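Local coordinates for protein Cdhr2 (Mus musculus, PDB 5CYX) that probably links adjacent microvilli of epithelial cells through calcium-dependent heterophilic adhesion to CDHR5, thereby controlling how they pack at the apical membrane, at residues G164-N169 against Y181-K186; Y174-A179 against P216-R221; L242-V247 against I298-T303. One frame throughout, in Å; residues are numbered along the deposited sequence.

Contact 1: residues G164-N169 against Y181-K186; sequences GSIVLN and YQLELK
Ile-166 meets Leu-183 and Leu-185 tip to tip, and this small apolar cluster is the close-packed part of the contact. Both branches of Ile-166 are used: CG2 lies 3.9 Å from Leu-183 CD2, and CD1 comes equally near, 3.9 Å from the same Leu-183 CD2. The chain of Ile-166 is extended beyond CG1 (chi2 174°), which carries CD1 far enough to touch Leu-185 CD1 at 4.1 Å as well. The first torsion of Leu-185, -32°, is a slightly strained rotation, perhaps the price of fitting here. Long branched aliphatics suit the site because the backbones are far apart, with 10.0 Å between Ile-166 CA and Leu-183 CA. The gap is the interior of the beta sandwich of the second cadherin repeat: strand 165-168 belongs to one sheet, strand 180-189 to the other, and Phe-158 and Ile-160 of strand 158-160 help to fill the space between them. The other face of strand 180-189 is polar and partly open to solvent. There Gln-182, Glu-184 and Lys-186 are partly exposed, long chains that can keep their polar ends near solvent while their side chains still touch neighbours; Glu-184, for instance, rests on Phe-207 and Lys-146.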
loop_
_atom_site.group_PDB
_atom_site.type_symbol
_atom_site.label_atom_id
_atom_site.label_comp_id
_atom_site.label_asym_id
_atom_site.label_seq_id
_atom_site.Cartn_x
_atom_site.Cartn_y
_atom_site.Cartn_z
ATOM N N GLY A 164 1.337 9.489 4.066
ATOM C CA GLY A 164 0.466 10.595 3.575
ATOM C C GLY A 164 -0.009 10.468 2.126
ATOM O O GLY A 164 -0.700 11.361 1.614
ATOM N N SER A 165 0.372 9.360 1.463
ATOM C CA SER A 165 -0.166 9.021 0.144
ATOM C C SER A 165 -1.554 8.381 0.201
ATOM O O SER A 165 -1.739 7.360 0.888
ATOM C CB SER A 165 0.763 8.091 -0.610
ATOM O OG SER A 165 1.859 8.833 -1.083
ATOM N N ILE A 166 -2.469 8.959 -0.575
ATOM C CA ILE A 166 -3.825 8.486 -0.770
ATOM C C ILE A 166 -3.737 7.542 -1.971
ATOM O O ILE A 166 -3.234 7.929 -3.053
ATOM C CB ILE A 166 -4.775 9.685 -1.087
ATOM C CG1 ILE A 166 -4.764 10.648 0.089
ATOM C CG2 ILE A 166 -6.208 9.243 -1.411
ATOM C CD1 ILE A 166 -5.556 11.929 -0.190
ATOM N N VAL A 167 -4.153 6.302 -1.745
ATOM C CA VAL A 167 -4.114 5.251 -2.751
ATOM C C VAL A 167 -5.511 4.904 -3.198
ATOM O O VAL A 167 -6.395 4.701 -2.343
ATOM C CB VAL A 167 -3.439 3.975 -2.207
ATOM C CG1 VAL A 167 -3.567 2.875 -3.220
ATOM C CG2 VAL A 167 -1.964 4.275 -1.939
ATOM N N LEU A 168 -5.674 4.713 -4.496
ATOM C CA LEU A 168 -6.893 4.212 -5.051
ATOM C C LEU A 168 -7.098 2.739 -4.733
ATOM O O LEU A 168 -6.196 1.918 -5.049
ATOM C CB LEU A 168 -6.862 4.369 -6.525
ATOM C CG LEU A 168 -8.170 4.048 -7.211
ATOM C CD1 LEU A 168 -9.244 5.125 -6.962
ATOM C CD2 LEU A 168 -7.908 3.823 -8.681
ATOM N N ASN A 169 -8.259 2.437 -4.136
ATOM C CA ASN A 169 -8.630 1.107 -3.664
ATOM C C ASN A 169 -9.739 0.393 -4.423
ATOM O O ASN A 169 -9.967 -0.756 -4.183
ATOM C CB ASN A 169 -8.992 1.216 -2.173
ATOM C CG ASN A 169 -9.196 -0.098 -1.534
ATOM O OD1 ASN A 169 -8.230 -0.921 -1.361
ATOM N ND2 ASN A 169 -10.469 -0.368 -1.165
ATOM N N TYR A 181 -14.932 13.950 -6.193
ATOM C CA TYR A 181 -14.907 13.590 -4.796
ATOM C C TYR A 181 -14.175 14.682 -4.029
ATOM O O TYR A 181 -13.266 15.309 -4.544
ATOM C CB TYR A 181 -14.236 12.241 -4.527
ATOM C CG TYR A 181 -14.835 11.062 -5.276
ATOM C CD1 TYR A 181 -14.385 10.735 -6.542
ATOM C CD2 TYR A 181 -15.846 10.263 -4.703
ATOM C CE1 TYR A 181 -14.950 9.726 -7.250
ATOM C CE2 TYR A 181 -16.415 9.224 -5.396
ATOM C CZ TYR A 181 -15.967 8.948 -6.654
ATOM O OH TYR A 181 -16.497 7.930 -7.379
ATOM N N GLN A 182 -14.593 14.875 -2.795
ATOM C CA GLN A 182 -13.914 15.684 -1.852
ATOM C C GLN A 182 -13.662 14.842 -0.616
ATOM O O GLN A 182 -14.593 14.356 0.027
ATOM C CB GLN A 182 -14.761 16.899 -1.462
ATOM C CG GLN A 182 -14.008 17.826 -0.520
ATOM C CD GLN A 182 -14.916 18.898 0.049
ATOM O OE1 GLN A 182 -15.355 19.752 -0.685
ATOM N NE2 GLN A 182 -15.193 18.849 1.340
ATOM N N LEU A 183 -12.400 14.739 -0.259
ATOM C CA LEU A 183 -11.962 13.984 0.886
ATOM C C LEU A 183 -11.600 14.985 1.953
ATOM O O LEU A 183 -10.898 15.971 1.657
ATOM C CB LEU A 183 -10.716 13.179 0.545
ATOM C CG LEU A 183 -10.782 11.926 -0.296
ATOM C CD1 LEU A 183 -11.302 12.162 -1.687
ATOM C CD2 LEU A 183 -9.373 11.359 -0.369
ATOM N N GLU A 184 -12.050 14.731 3.177
ATOM C CA GLU A 184 -11.580 15.440 4.344
ATOM C C GLU A 184 -10.564 14.562 5.093
ATOM O O GLU A 184 -10.883 13.429 5.403
ATOM C CB GLU A 184 -12.754 15.766 5.253
ATOM C CG GLU A 184 -12.339 16.290 6.600
ATOM C CD GLU A 184 -13.510 16.682 7.466
ATOM O OE1 GLU A 184 -14.679 16.633 7.018
ATOM O OE2 GLU A 184 -13.237 17.114 8.590
ATOM N N LEU A 185 -9.388 15.107 5.428
ATOM C CA LEU A 185 -8.347 14.348 6.181
ATOM C C LEU A 185 -7.977 15.033 7.462
ATOM O O LEU A 185 -8.256 16.231 7.658
ATOM C CB LEU A 185 -7.041 14.214 5.388
ATOM C CG LEU A 185 -7.118 14.128 3.889
ATOM C CD1 LEU A 185 -5.688 14.075 3.327
ATOM C CD2 LEU A 185 -7.873 12.893 3.469
ATOM N N LYS A 186 -7.341 14.274 8.339
ATOM C CA LYS A 186 -6.543 14.862 9.413
ATOM C C LYS A 186 -5.250 14.079 9.652
ATOM O O LYS A 186 -5.062 13.000 9.113
ATOM C CB LYS A 186 -7.320 15.032 10.715
ATOM C CG LYS A 186 -7.807 13.725 11.314
ATOM C CD LYS A 186 -8.410 13.892 12.715
ATOM C CE LYS A 186 -8.592 12.497 13.338
ATOM N NZ LYS A 186 -9.428 12.455 14.578
#

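Contact 2: residues Y174-A179 against P216-R221. With CA (calcium ion), chain E; CA (calcium ion), chain F.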
loop_
_atom_site.group_PDB
_atom_site.type_symbol
_atom_site.label_atom_id
_atom_site.label_comp_id
_atom_site.label_asym_id
_atom_site.label_seq_id
_atom_site.Cartn_x
_atom_site.Cartn_y
_atom_site.Cartn_z
ATOM N N TYR A 174 -16.413 8.069 -14.162
ATOM C CA TYR A 174 -16.986 9.386 -14.365
ATOM C C TYR A 174 -18.514 9.334 -14.530
ATOM O O TYR A 174 -19.203 10.113 -13.950
ATOM C CB TYR A 174 -16.319 10.095 -15.570
ATOM C CG TYR A 174 -16.927 11.451 -15.948
ATOM C CD1 TYR A 174 -18.111 11.538 -16.660
ATOM C CD2 TYR A 174 -16.293 12.654 -15.611
ATOM C CE1 TYR A 174 -18.661 12.804 -17.000
ATOM C CE2 TYR A 174 -16.849 13.902 -15.925
ATOM C CZ TYR A 174 -18.016 13.969 -16.634
ATOM O OH TYR A 174 -18.563 15.213 -16.987
ATOM N N ASN A 175 -19.001 8.438 -15.364
ATOM C CA ASN A 175 -20.414 8.307 -15.713
ATOM C C ASN A 175 -21.284 7.442 -14.786
ATOM O O ASN A 175 -22.455 7.676 -14.659
ATOM C CB ASN A 175 -20.491 7.717 -17.119
ATOM C CG ASN A 175 -19.890 8.649 -18.144
ATOM O OD1 ASN A 175 -18.708 8.513 -18.569
ATOM N ND2 ASN A 175 -20.642 9.647 -18.458
ATOM N N ASN A 176 -20.709 6.425 -14.171
ATOM C CA ASN A 176 -21.491 5.542 -13.306
ATOM C C ASN A 176 -21.263 5.647 -11.808
ATOM O O ASN A 176 -22.035 5.051 -11.049
ATOM C CB ASN A 176 -21.294 4.110 -13.769
ATOM C CG ASN A 176 -21.682 3.940 -15.223
ATOM O OD1 ASN A 176 -20.870 3.517 -16.070
ATOM N ND2 ASN A 176 -22.922 4.315 -15.533
ATOM N N LYS A 177 -20.242 6.389 -11.375
ATOM C CA LYS A 177 -19.994 6.601 -9.951
ATOM C C LYS A 177 -20.082 8.084 -9.638
ATOM O O LYS A 177 -21.072 8.536 -9.047
ATOM C CB LYS A 177 -18.645 5.970 -9.515
ATOM C CG LYS A 177 -18.709 4.450 -9.476
ATOM C CD LYS A 177 -17.338 3.812 -9.209
ATOM C CE LYS A 177 -17.486 2.316 -8.872
ATOM N NZ LYS A 177 -16.260 1.724 -8.249
ATOM N N SER A 178 -19.075 8.844 -10.046
ATOM C CA SER A 178 -19.030 10.258 -9.765
ATOM C C SER A 178 -17.881 10.879 -10.551
ATOM O O SER A 178 -16.816 10.286 -10.664
ATOM C CB SER A 178 -18.823 10.515 -8.271
ATOM O OG SER A 178 -18.776 11.906 -7.999
ATOM N N ALA A 179 -18.117 12.088 -11.037
ATOM C CA ALA A 179 -17.095 12.905 -11.670
ATOM C C ALA A 179 -16.183 13.613 -10.652
ATOM O O ALA A 179 -15.155 14.171 -11.028
ATOM C CB ALA A 179 -17.777 13.940 -12.557
ATOM N N PRO A 216 -12.620 7.491 -23.048
ATOM C CA PRO A 216 -13.564 6.888 -23.973
ATOM C C PRO A 216 -13.569 5.358 -23.862
ATOM O O PRO A 216 -12.752 4.694 -24.490
ATOM C CB PRO A 216 -13.082 7.365 -25.330
ATOM C CG PRO A 216 -11.618 7.627 -25.157
ATOM C CD PRO A 216 -11.450 8.079 -23.738
ATOM N N ASP A 217 -14.465 4.834 -23.026
ATOM C CA ASP A 217 -14.589 3.388 -22.852
ATOM C C ASP A 217 -16.017 2.895 -22.709
ATOM O O ASP A 217 -16.219 1.801 -22.224
ATOM C CB ASP A 217 -13.796 2.962 -21.610
ATOM C CG ASP A 217 -14.330 3.578 -20.313
ATOM O OD1 ASP A 217 -15.204 4.498 -20.298
ATOM O OD2 ASP A 217 -13.839 3.121 -19.276
ATOM N N LEU A 218 -16.989 3.694 -23.126
ATOM C CA LEU A 218 -18.360 3.273 -23.172
ATOM C C LEU A 218 -18.829 3.477 -24.596
ATOM O O LEU A 218 -18.554 4.530 -25.239
ATOM C CB LEU A 218 -19.185 4.089 -22.184
ATOM C CG LEU A 218 -18.852 3.886 -20.707
ATOM C CD1 LEU A 218 -19.595 4.904 -19.871
ATOM C CD2 LEU A 218 -19.262 2.476 -20.272
ATOM N N ASP A 219 -19.544 2.479 -25.103
ATOM C CA ASP A 219 -20.050 2.525 -26.468
ATOM C C ASP A 219 -21.208 3.534 -26.588
ATOM O O ASP A 219 -21.812 3.896 -25.583
ATOM C CB ASP A 219 -20.495 1.118 -26.935
ATOM C CG ASP A 219 -19.306 0.181 -27.253
ATOM O OD1 ASP A 219 -18.153 0.651 -27.417
ATOM O OD2 ASP A 219 -19.541 -1.041 -27.342
ATOM N N PRO A 220 -21.504 3.993 -27.818
ATOM C CA PRO A 220 -22.684 4.833 -28.066
ATOM C C PRO A 220 -24.009 4.092 -27.951
ATOM O O PRO A 220 -24.049 2.893 -28.189
ATOM C CB PRO A 220 -22.492 5.271 -29.509
ATOM C CG PRO A 220 -21.745 4.143 -30.116
ATOM C CD PRO A 220 -20.771 3.705 -29.063
ATOM N N ARG A 221 -25.081 4.811 -27.618
ATOM C CA ARG A 221 -26.436 4.231 -27.493
ATOM C C ARG A 221 -27.482 4.990 -28.291
ATOM O O ARG A 221 -27.605 6.212 -28.182
ATOM C CB ARG A 221 -26.883 4.253 -26.044
ATOM C CG ARG A 221 -26.241 3.186 -25.203
ATOM C CD ARG A 221 -26.512 3.454 -23.732
ATOM N NE ARG A 221 -26.736 2.211 -22.990
ATOM C CZ ARG A 221 -27.839 1.449 -23.046
ATOM N NH1 ARG A 221 -27.891 0.336 -22.321
ATOM N NH2 ARG A 221 -28.877 1.768 -23.824
HETATM CA CA CA E . -15.693 6.764 -19.846
HETATM CA CA CA F . -17.572 6.461 -26.051
HETATM O O HOH W 1 -17.045 6.341 -17.939
HETATM O O HOH W 2 -15.591 4.898 -26.383
HETATM O O HOH W 3 -16.142 8.507 -26.111
#
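Leu-218 and Asn-175 run alongside each other, pointing opposite ways, so that the contact is made flank to flank and not end on. The touching group is a single methyl: Leu-218 CD1 lies 4.0 Å from Asn-175 CB, against the short aliphatic part of the asparagine. An extended side chain (chi2 171°) carries this methyl out from the backbone of 216-221 to the loop 174-179, where Asn-176 adds a more grazing touch, its OD1 4.2 Å from Leu-218 CD1. Leucine gives the reach needed here, the CB methylene of Asn-175 is small enough to pack against it, and Asn-176 is polar and exposed.

Beside this slight van der Waals touch, the 216-221 segment turns its oxygens to calcium. The first torsion of Asp-217 (chi1 63°) swings its carboxylate to one ion, which it grips with a single oxygen, OD1 at 2.4 Å from the calcium of chain E. Water 1 is a further ligand, and Glu-116, Asp-214, Glu-215 and Asp-250 complete the site. The 174-179 loop contributes from the second shell: the backbone N of Tyr-174 is hydrogen-bonded to OE1 of Glu-116, whose OE2 binds the metal. Leu-218 serves the other ion with its backbone, its O lying 2.3 Å from the calcium of chain F, and waters 2 and 3 share that site with Asp-248, Asp-250 and Glu-304. Because a carbonyl does the binding, the side chain need not be polar. The site is the calcium linker between the second and third cadherin repeats, a variant in which Pro-216 and Leu-218 replace the two asparagines of the classical DXNDN sequence; the last position can still bind through its backbone O. Two ions are bound, against three at the 97-101 linker, a difference to which the proline may contribute.

Contact 3: residues L242-V247 against I298-T303; sequences LTVEAV and IQVTAT
Ala-246 and Ala-302 meet through their only side-chain atoms, with 3.6 Å between Ala-246 CB and Ala-302 CB. The backbones come close there, 6.5 Å from Ala-246 CA to Ala-302 CA, and alanine fits because a bare methyl on each side already fills the interval. Two residues earlier on both segments the interval opens to 8.8 Å between Val-244 CA and Val-300 CA, and valines span it tip to tip. Val-244 CG2 meets Val-300 CG1 at 4.1 Å; the latter branch is trans to the backbone N (chi1 172°), which directs it across the gap. Around this first shell, Ile-272 lies against both valines, and Val-257 and Tyr-259 lie against Ala-302. Two tyrosine hydroxyls then hold the backbone of the first segment at and just after the break in the strand: Tyr-227 OH is hydrogen-bonded to the N of Glu-245, and Tyr-259 OH to the N of Ala-246, so these aromatics offer polar partners as well as bulk. The contact thus joins the two sheets of the third cadherin repeat, strand 240-248 lying between 220-222 and 277-280 in one, and strand 295-304 between 315-324 and 257-264 in the other.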
loop_
_atom_site.group_PDB
_atom_site.type_symbol
_atom_site.label_atom_id
_atom_site.label_comp_id
_atom_site.label_asym_id
_atom_site.label_seq_id
_atom_site.Cartn_x
_atom_site.Cartn_y
_atom_site.Cartn_z
ATOM N N LEU A 242 -36.159 8.916 -42.589
ATOM C CA LEU A 242 -36.162 9.286 -41.166
ATOM C C LEU A 242 -34.757 9.518 -40.644
ATOM O O LEU A 242 -33.765 9.097 -41.263
ATOM C CB LEU A 242 -36.831 8.223 -40.294
ATOM C CG LEU A 242 -36.031 6.961 -39.944
ATOM C CD1 LEU A 242 -36.707 6.238 -38.802
ATOM C CD2 LEU A 242 -35.850 6.065 -41.166
ATOM N N THR A 243 -34.702 10.150 -39.477
ATOM C CA THR A 243 -33.475 10.390 -38.756
ATOM C C THR A 243 -33.392 9.471 -37.549
ATOM O O THR A 243 -34.328 9.417 -36.744
ATOM C CB THR A 243 -33.446 11.830 -38.263
ATOM O OG1 THR A 243 -33.817 12.664 -39.355
ATOM C CG2 THR A 243 -32.032 12.223 -37.742
ATOM N N VAL A 244 -32.276 8.753 -37.428
ATOM C CA VAL A 244 -31.937 8.058 -36.187
ATOM C C VAL A 244 -30.821 8.818 -35.510
ATOM O O VAL A 244 -30.104 9.581 -36.152
ATOM C CB VAL A 244 -31.527 6.583 -36.390
ATOM C CG1 VAL A 244 -32.712 5.779 -36.894
ATOM C CG2 VAL A 244 -30.363 6.427 -37.352
ATOM N N GLU A 245 -30.690 8.594 -34.210
ATOM C CA GLU A 245 -29.657 9.200 -33.408
ATOM C C GLU A 245 -29.122 8.213 -32.367
ATOM O O GLU A 245 -29.875 7.503 -31.709
ATOM C CB GLU A 245 -30.187 10.460 -32.740
ATOM C CG GLU A 245 -29.084 11.326 -32.139
ATOM C CD GLU A 245 -29.602 12.590 -31.478
ATOM O OE1 GLU A 245 -28.781 13.357 -30.948
ATOM O OE2 GLU A 245 -30.827 12.826 -31.473
ATOM N N ALA A 246 -27.801 8.139 -32.287
ATOM C CA ALA A 246 -27.087 7.483 -31.215
ATOM C C ALA A 246 -26.130 8.468 -30.638
ATOM O O ALA A 246 -25.604 9.308 -31.359
ATOM C CB ALA A 246 -26.346 6.289 -31.745
ATOM N N VAL A 247 -25.901 8.397 -29.336
ATOM C CA VAL A 247 -25.000 9.347 -28.677
ATOM C C VAL A 247 -23.993 8.616 -27.813
ATOM O O VAL A 247 -24.257 7.522 -27.297
ATOM C CB VAL A 247 -25.760 10.394 -27.823
ATOM C CG1 VAL A 247 -26.748 11.179 -28.692
ATOM C CG2 VAL A 247 -26.503 9.745 -26.676
ATOM N N ILE A 298 -33.751 -2.841 -41.903
ATOM C CA ILE A 298 -32.413 -2.240 -42.159
ATOM C C ILE A 298 -31.617 -2.171 -40.866
ATOM O O ILE A 298 -32.135 -1.664 -39.871
ATOM C CB ILE A 298 -32.580 -0.839 -42.810
ATOM C CG1 ILE A 298 -32.098 -0.879 -44.240
ATOM C CG2 ILE A 298 -31.830 0.290 -42.121
ATOM C CD1 ILE A 298 -33.119 -1.444 -45.180
ATOM N N GLN A 299 -30.390 -2.705 -40.871
ATOM C CA GLN A 299 -29.486 -2.584 -39.733
ATOM C C GLN A 299 -28.587 -1.333 -39.870
ATOM O O GLN A 299 -27.825 -1.216 -40.823
ATOM C CB GLN A 299 -28.603 -3.814 -39.602
ATOM C CG GLN A 299 -27.912 -3.907 -38.244
ATOM C CD GLN A 299 -26.948 -5.065 -38.176
ATOM O OE1 GLN A 299 -26.133 -5.246 -39.077
ATOM N NE2 GLN A 299 -27.039 -5.866 -37.118
ATOM N N VAL A 300 -28.682 -0.444 -38.881
ATOM C CA VAL A 300 -27.876 0.743 -38.764
ATOM C C VAL A 300 -26.844 0.564 -37.646
ATOM O O VAL A 300 -27.167 0.161 -36.508
ATOM C CB VAL A 300 -28.754 1.986 -38.511
ATOM C CG1 VAL A 300 -27.900 3.208 -38.201
ATOM C CG2 VAL A 300 -29.620 2.263 -39.727
ATOM N N THR A 301 -25.606 0.898 -37.996
ATOM C CA THR A 301 -24.472 0.824 -37.094
ATOM C C THR A 301 -24.001 2.252 -36.876
ATOM O O THR A 301 -23.844 2.985 -37.837
ATOM C CB THR A 301 -23.340 -0.019 -37.711
ATOM O OG1 THR A 301 -23.796 -1.367 -37.845
ATOM C CG2 THR A 301 -22.091 -0.002 -36.860
ATOM N N ALA A 302 -23.848 2.631 -35.609
ATOM C CA ALA A 302 -23.332 3.920 -35.195
ATOM C C ALA A 302 -21.942 3.681 -34.654
ATOM O O ALA A 302 -21.741 2.784 -33.868
ATOM C CB ALA A 302 -24.221 4.520 -34.114
ATOM N N THR A 303 -20.996 4.513 -35.057
ATOM C CA THR A 303 -19.591 4.375 -34.692
ATOM C C THR A 303 -19.080 5.756 -34.268
ATOM O O THR A 303 -19.265 6.745 -34.989
ATOM C CB THR A 303 -18.759 3.883 -35.897
ATOM O OG1 THR A 303 -19.365 2.720 -36.471
ATOM C CG2 THR A 303 -17.357 3.553 -35.499
#

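Overall arrangement
The three contacts follow the long axis of two successive cadherin repeats. Contact 1 lies within the sandwich of the second repeat, contact 3 within that of the third, their centres about 43 Å apart and their nearest atoms about 21 Å apart. Contact 2 stands between them at the calcium linker, its centre about 23 Å from that of contact 1 and 20 Å from that of contact 3. Its 174-179 loop leads into the strand used by contact 1, while its other segment enters the third repeat, where Arg-221 N probably hydrogen-bonds Val-247 O at 2.9 Å. The core of contact 3 starts, with the side chain of Ala-246, about 10 Å beyond the calcium of chain F, which Leu-218 binds.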